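Local structure of JSC1_58120g3 ([Leptolyngbya] sp. JSC-1, 6XHH) at residues 87-91 against 152-156; 18-22 against 170-174. The protein probably senses far-red light as a cyanobacteriochrome, its GAF domain holding a linear tetrapyrrole of the verdin type. One frame throughout, in Å; residues are numbered along the deposited sequence.

Contact 1 and contact 2 lie on opposite sides of the centre of a single GAF domain, their centres 25 Å apart and their nearest atoms about 14 Å apart, so they do not touch. Helix 157-178 connects them: segment 152-156 leads directly into its start, and segment 170-174 lies near its far end. Along the chain, contact 1 is nested inside the loop closed by contact 2, which pairs that helix with helix 18-33. Contact 1 borders the chromophore pocket, since F87 CD1 is 3.8 Å from CAC of mesobiliverdin, whereas in contact 2 the side chain of L170 stays about 12 Å from the ligand.

Contact 1 (87-91 against 152-156). With M1V (mesobiliverdin IX(alpha)), chain C; EDO (1,2-ethanediol), chain E.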
loop_
_atom_site.group_PDB
_atom_site.type_symbol
_atom_site.label_atom_id
_atom_site.label_comp_id
_atom_site.label_asym_id
_atom_site.label_seq_id
_atom_site.Cartn_x
_atom_site.Cartn_y
_atom_site.Cartn_z
ATOM N N PHE A 87 -4.501 3.902 -5.221
ATOM C CA PHE A 87 -4.022 5.277 -5.226
ATOM C C PHE A 87 -2.565 5.262 -5.671
ATOM O O PHE A 87 -1.713 4.691 -4.985
ATOM C CB PHE A 87 -4.174 5.893 -3.836
ATOM C CG PHE A 87 -3.931 7.373 -3.788
ATOM C CD1 PHE A 87 -4.748 8.241 -4.484
ATOM C CD2 PHE A 87 -2.894 7.891 -3.035
ATOM C CE1 PHE A 87 -4.535 9.599 -4.444
ATOM C CE2 PHE A 87 -2.681 9.252 -2.994
ATOM C CZ PHE A 87 -3.499 10.110 -3.686
ATOM N N VAL A 88 -2.281 5.888 -6.809
ATOM C CA VAL A 88 -1.021 5.714 -7.530
ATOM C C VAL A 88 -0.407 7.085 -7.773
ATOM O O VAL A 88 -0.968 7.883 -8.524
ATOM C CB VAL A 88 -1.226 4.983 -8.862
ATOM C CG1 VAL A 88 0.111 4.737 -9.541
ATOM C CG2 VAL A 88 -2.012 3.674 -8.651
ATOM N N VAL A 89 0.732 7.363 -7.142
ATOM C CA VAL A 89 1.357 8.693 -7.190
ATOM C C VAL A 89 2.852 8.546 -7.470
ATOM O O VAL A 89 3.632 8.210 -6.569
ATOM C CB VAL A 89 1.116 9.470 -5.895
ATOM C CG1 VAL A 89 1.787 10.849 -5.972
ATOM C CG2 VAL A 89 -0.387 9.589 -5.630
ATOM N N ASP A 90 3.265 8.817 -8.715
ATOM C CA ASP A 90 4.689 8.775 -9.045
ATOM C C ASP A 90 5.480 9.768 -8.201
ATOM O O ASP A 90 6.578 9.464 -7.728
ATOM C CB ASP A 90 4.916 9.106 -10.518
ATOM C CG ASP A 90 4.445 8.023 -11.452
ATOM O OD1 ASP A 90 3.816 7.060 -10.977
ATOM O OD2 ASP A 90 4.746 8.129 -12.660
ATOM N N ASP A 91 4.937 10.968 -8.030
ATOM C CA ASP A 91 5.645 12.109 -7.459
ATOM C C ASP A 91 4.617 12.872 -6.631
ATOM O O ASP A 91 3.673 13.414 -7.201
ATOM C CB ASP A 91 6.215 12.973 -8.587
ATOM C CG ASP A 91 7.029 14.161 -8.100
ATOM O OD1 ASP A 91 6.807 14.639 -6.980
ATOM O OD2 ASP A 91 7.876 14.627 -8.883
ATOM N N PRO A 152 11.082 10.565 -6.672
ATOM C CA PRO A 152 9.904 10.014 -7.353
ATOM C C PRO A 152 10.231 8.680 -8.001
ATOM O O PRO A 152 11.386 8.345 -8.275
ATOM C CB PRO A 152 9.578 11.071 -8.423
ATOM C CG PRO A 152 10.300 12.307 -7.994
ATOM C CD PRO A 152 11.500 11.855 -7.242
ATOM N N ARG A 153 9.183 7.913 -8.277
ATOM C CA ARG A 153 9.351 6.661 -8.990
ATOM C C ARG A 153 8.090 6.424 -9.788
ATOM O O ARG A 153 6.992 6.659 -9.282
ATOM C CB ARG A 153 9.590 5.495 -8.038
ATOM C CG ARG A 153 9.836 4.172 -8.744
ATOM C CD ARG A 153 9.342 3.065 -7.874
ATOM N NE ARG A 153 9.822 1.730 -8.228
ATOM C CZ ARG A 153 9.172 0.878 -9.009
ATOM N NH1 ARG A 153 8.045 1.242 -9.603
ATOM N NH2 ARG A 153 9.668 -0.332 -9.212
ATOM N N HIS A 154 8.256 5.987 -11.032
ATOM C CA HIS A 154 7.113 5.729 -11.890
ATOM C C HIS A 154 6.507 4.375 -11.554
ATOM O O HIS A 154 7.222 3.373 -11.488
ATOM C CB HIS A 154 7.544 5.766 -13.355
ATOM C CG HIS A 154 6.487 5.309 -14.296
ATOM N ND1 HIS A 154 5.264 5.938 -14.399
ATOM C CD2 HIS A 154 6.475 4.310 -15.203
ATOM C CE1 HIS A 154 4.536 5.325 -15.316
ATOM N NE2 HIS A 154 5.245 4.333 -15.817
ATOM N N TRP A 155 5.192 4.348 -11.335
ATOM C CA TRP A 155 4.452 3.109 -11.120
ATOM C C TRP A 155 3.721 2.726 -12.398
ATOM O O TRP A 155 2.975 3.539 -12.948
ATOM C CB TRP A 155 3.443 3.251 -9.971
ATOM C CG TRP A 155 4.030 3.802 -8.698
ATOM C CD1 TRP A 155 3.935 5.098 -8.244
ATOM C CD2 TRP A 155 4.834 3.101 -7.733
ATOM N NE1 TRP A 155 4.619 5.239 -7.052
ATOM C CE2 TRP A 155 5.182 4.030 -6.719
ATOM C CE3 TRP A 155 5.295 1.787 -7.629
ATOM C CZ2 TRP A 155 5.964 3.677 -5.605
ATOM C CZ3 TRP A 155 6.073 1.435 -6.515
ATOM C CH2 TRP A 155 6.394 2.387 -5.518
ATOM N N ASP A 156 3.924 1.500 -12.884
ATOM C CA ASP A 156 3.127 1.077 -14.031
ATOM C C ASP A 156 1.964 0.201 -13.571
ATOM O O ASP A 156 1.908 -0.261 -12.429
ATOM C CB ASP A 156 3.981 0.376 -15.106
ATOM C CG ASP A 156 4.633 -0.908 -14.637
ATOM O OD1 ASP A 156 3.999 -1.714 -13.921
ATOM O OD2 ASP A 156 5.785 -1.155 -15.058
HETATM O OA M1V C . -3.246 13.430 7.037
HETATM C C1A M1V C . -3.943 14.215 6.411
HETATM N NA M1V C . -4.560 13.919 5.261
HETATM C C2A M1V C . -4.225 15.543 6.788
HETATM C CMA M1V C . -3.710 16.243 8.025
HETATM C C3A M1V C . -5.056 16.097 5.817
HETATM C CAA M1V C . -5.607 17.472 5.779
HETATM C CBA M1V C . -7.136 17.486 5.822
HETATM C C4A M1V C . -5.273 15.034 4.810
HETATM C CHA M1V C . -6.054 15.172 3.695
HETATM C C1B M1V C . -6.370 14.219 2.627
HETATM C C2B M1V C . -7.163 14.596 1.512
HETATM C CMB M1V C . -7.746 15.967 1.264
HETATM C C3B M1V C . -7.281 13.503 0.707
HETATM C CAB M1V C . -8.034 13.431 -0.610
HETATM C CBB M1V C . -7.041 13.380 -1.784
HETATM C CGB M1V C . -6.318 14.701 -1.927
HETATM O O2B M1V C . -6.949 15.722 -2.294
HETATM O O1B M1V C . -5.094 14.805 -1.687
HETATM N NB M1V C . -6.033 12.927 2.493
HETATM C C4B M1V C . -6.564 12.449 1.347
HETATM C CHB M1V C . -6.491 11.164 0.787
HETATM C C1C M1V C . -5.706 10.046 1.103
HETATM C C2C M1V C . -5.556 8.962 0.227
HETATM C CAC M1V C . -6.267 8.822 -1.102
HETATM C CBC M1V C . -7.671 8.287 -0.704
HETATM C CGC M1V C . -8.761 8.460 -1.752
HETATM O O2C M1V C . -8.505 8.972 -2.865
HETATM O O1C M1V C . -9.943 8.103 -1.514
HETATM C C3C M1V C . -4.721 8.041 0.854
HETATM C CMC M1V C . -4.296 6.725 0.262
HETATM N NC M1V C . -4.954 9.805 2.232
HETATM C C4C M1V C . -4.340 8.585 2.098
HETATM C CHC M1V C . -3.523 8.094 3.158
HETATM C C1D M1V C . -2.673 7.017 3.207
HETATM C C2D M1V C . -2.524 6.128 4.307
HETATM C CMD M1V C . -3.315 6.179 5.591
HETATM N ND M1V C . -1.759 6.647 2.229
HETATM C C4D M1V C . -1.088 5.561 2.666
HETATM O OD M1V C . -0.206 5.006 2.010
HETATM C C3D M1V C . -1.564 5.223 3.974
HETATM C CAD M1V C . -1.108 4.065 4.825
HETATM C CBD M1V C . 0.242 4.388 5.426
HETATM C C1 EDO E . 13.236 1.966 -9.026
HETATM O O1 EDO E . 12.854 1.098 -7.946
HETATM C C2 EDO E . 14.595 2.604 -8.735
HETATM O O2 EDO E . 15.491 1.586 -8.259
HETATM O O HOH W 1 1.911 6.084 -12.803
#
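D90 lays its carboxylate across the link between H154 and W155, and each of its oxygens takes a separate donor. OD2 accepts from H154 ND1 at 2.8 Å (angle 168°), a His-carboxylate hydrogen bond, while OD1 accepts from W155 N at 3.1 Å (170°). Both angles are close to linear. A water bridges the two segments, donating to D90 OD1 and to W155 O, each at 2.8 Å. OD2 also has a long, weak ion pair with K110. The backbone of D90 is engaged as well: its O accepts from R153 N at 3.1 Å (159°), and D90 CA makes a CA-H...O contact with R153 O at 3.1 Å. These backbone contacts sit where the chain turns a corner: phi/psi passes from -134/103° at V89 to -60/-42° at D90. Strand 87-89, an outermost strand of the six-stranded antiparallel GAF sheet, is thereby fastened to the loop joining strand 139-148 to helix 157-178; the touching parts run 156° apart. W155 is the buried residue of the loop side, and meets the buried V88 and V89. Its NE1 donates to V89 O at 3.2 Å (135°), an oxygen also bonded to S128, and its CB packs on V88 CG1 at 3.7 Å, while the side chain touches A130 and A146 of the sheet. R153 turns its CB away, and its guanidinium hydrogen-bonds to F33 O and forms a salt bridge with E159. Upstream on the strand, F87 presents a ring face to the mesobiliverdin, with its CD1 3.8 Å from the ligand's CAC.

Contact 2 (18-22 against 170-174); sequences LESIF and LGVAI
Two helices of the GAF domain, 18-33 and 157-178, pack side by side and almost antiparallel here, against the same sheet. The axes of the short segments approach to 10.6 Å at 173°, and both backbones are regular alpha-helix, with F22 N to L18 O at 2.9 Å and I174 N to L170 O at 2.8 Å. The register sets L18 beside A173 (CA to CA 6.9 Å) and F22 beside L170 (7.4 Å). A173 points its CB toward the other helix, where that atom meets L18 CD1 and I21 CD1, each at 3.9 Å. L170 starts sideways, but its m,t rotamer carries CD2 inward, to 4.2 Å from I21 CG2. F22 (chi1 -78°, chi2 11°) likewise swings its ring inward; together with L170 it rests on I40 of strand 37-43, so this side of the apolar interface faces the sheet. F22 CD1 lies 3.7 Å from L170 CD2, and the ring edge at F22 CZ meets I174 CG1 at 3.8 Å.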
loop_
_atom_site.group_PDB
_atom_site.type_symbol
_atom_site.label_atom_id
_atom_site.label_comp_id
_atom_site.label_asym_id
_atom_site.label_seq_id
_atom_site.Cartn_x
_atom_site.Cartn_y
_atom_site.Cartn_z
ATOM N N LEU A 18 0.709 -15.167 11.318
ATOM C CA LEU A 18 0.357 -13.962 10.572
ATOM C C LEU A 18 1.462 -12.910 10.634
ATOM O O LEU A 18 1.670 -12.178 9.663
ATOM C CB LEU A 18 -0.963 -13.395 11.100
ATOM C CG LEU A 18 -1.661 -12.352 10.223
ATOM C CD1 LEU A 18 -2.036 -12.929 8.879
ATOM C CD2 LEU A 18 -2.899 -11.803 10.923
ATOM N N GLU A 19 2.189 -12.824 11.748
ATOM C CA GLU A 19 3.262 -11.838 11.827
ATOM C C GLU A 19 4.386 -12.162 10.846
ATOM O O GLU A 19 4.928 -11.257 10.198
ATOM C CB GLU A 19 3.798 -11.755 13.254
ATOM C CG GLU A 19 4.973 -10.817 13.403
ATOM C CD GLU A 19 5.526 -10.784 14.820
ATOM O OE1 GLU A 19 4.975 -11.487 15.692
ATOM O OE2 GLU A 19 6.513 -10.056 15.057
ATOM N N SER A 20 4.745 -13.445 10.717
ATOM C CA SER A 20 5.747 -13.836 9.730
ATOM C C SER A 20 5.253 -13.569 8.313
ATOM O O SER A 20 6.032 -13.162 7.443
ATOM C CB SER A 20 6.106 -15.314 9.899
ATOM O OG SER A 20 6.788 -15.536 11.124
ATOM N N ILE A 21 3.962 -13.816 8.059
ATOM C CA ILE A 21 3.381 -13.545 6.741
ATOM C C ILE A 21 3.517 -12.067 6.394
ATOM O O ILE A 21 3.920 -11.708 5.279
ATOM C CB ILE A 21 1.912 -13.991 6.710
ATOM C CG1 ILE A 21 1.836 -15.516 6.819
ATOM C CG2 ILE A 21 1.221 -13.501 5.446
ATOM C CD1 ILE A 21 0.435 -16.083 6.719
ATOM N N PHE A 22 3.177 -11.192 7.345
ATOM C CA PHE A 22 3.302 -9.751 7.125
ATOM C C PHE A 22 4.740 -9.359 6.826
ATOM O O PHE A 22 5.007 -8.591 5.895
ATOM C CB PHE A 22 2.802 -8.985 8.346
ATOM C CG PHE A 22 1.312 -8.904 8.449
ATOM C CD1 PHE A 22 0.495 -9.670 7.629
ATOM C CD2 PHE A 22 0.728 -8.063 9.382
ATOM C CE1 PHE A 22 -0.881 -9.583 7.739
ATOM C CE2 PHE A 22 -0.638 -7.963 9.485
ATOM C CZ PHE A 22 -1.445 -8.733 8.680
ATOM N N LEU A 170 -2.652 -11.239 1.425
ATOM C CA LEU A 170 -2.661 -10.780 2.808
ATOM C C LEU A 170 -4.053 -10.881 3.403
ATOM O O LEU A 170 -4.227 -11.371 4.524
ATOM C CB LEU A 170 -2.154 -9.340 2.884
ATOM C CG LEU A 170 -0.655 -9.106 2.752
ATOM C CD1 LEU A 170 -0.397 -7.609 2.704
ATOM C CD2 LEU A 170 0.096 -9.747 3.916
ATOM N N GLY A 171 -5.064 -10.419 2.660
ATOM C CA GLY A 171 -6.425 -10.462 3.171
ATOM C C GLY A 171 -6.900 -11.872 3.453
ATOM O O GLY A 171 -7.560 -12.119 4.463
ATOM N N VAL A 172 -6.571 -12.809 2.562
ATOM C CA VAL A 172 -6.913 -14.214 2.777
ATOM C C VAL A 172 -6.215 -14.747 4.026
ATOM O O VAL A 172 -6.810 -15.476 4.829
ATOM C CB VAL A 172 -6.556 -15.035 1.526
ATOM C CG1 VAL A 172 -6.759 -16.510 1.786
ATOM C CG2 VAL A 172 -7.409 -14.588 0.345
ATOM N N ALA A 173 -4.950 -14.371 4.223
ATOM C CA ALA A 173 -4.231 -14.794 5.419
ATOM C C ALA A 173 -4.854 -14.207 6.683
ATOM O O ALA A 173 -4.960 -14.893 7.708
ATOM C CB ALA A 173 -2.759 -14.401 5.305
ATOM N N ILE A 174 -5.276 -12.941 6.631
ATOM C CA ILE A 174 -5.932 -12.322 7.781
ATOM C C ILE A 174 -7.268 -12.995 8.051
ATOM O O ILE A 174 -7.643 -13.221 9.203
ATOM C CB ILE A 174 -6.112 -10.811 7.548
ATOM C CG1 ILE A 174 -4.755 -10.105 7.440
ATOM C CG2 ILE A 174 -6.936 -10.189 8.671
ATOM C CD1 ILE A 174 -4.838 -8.802 6.647
#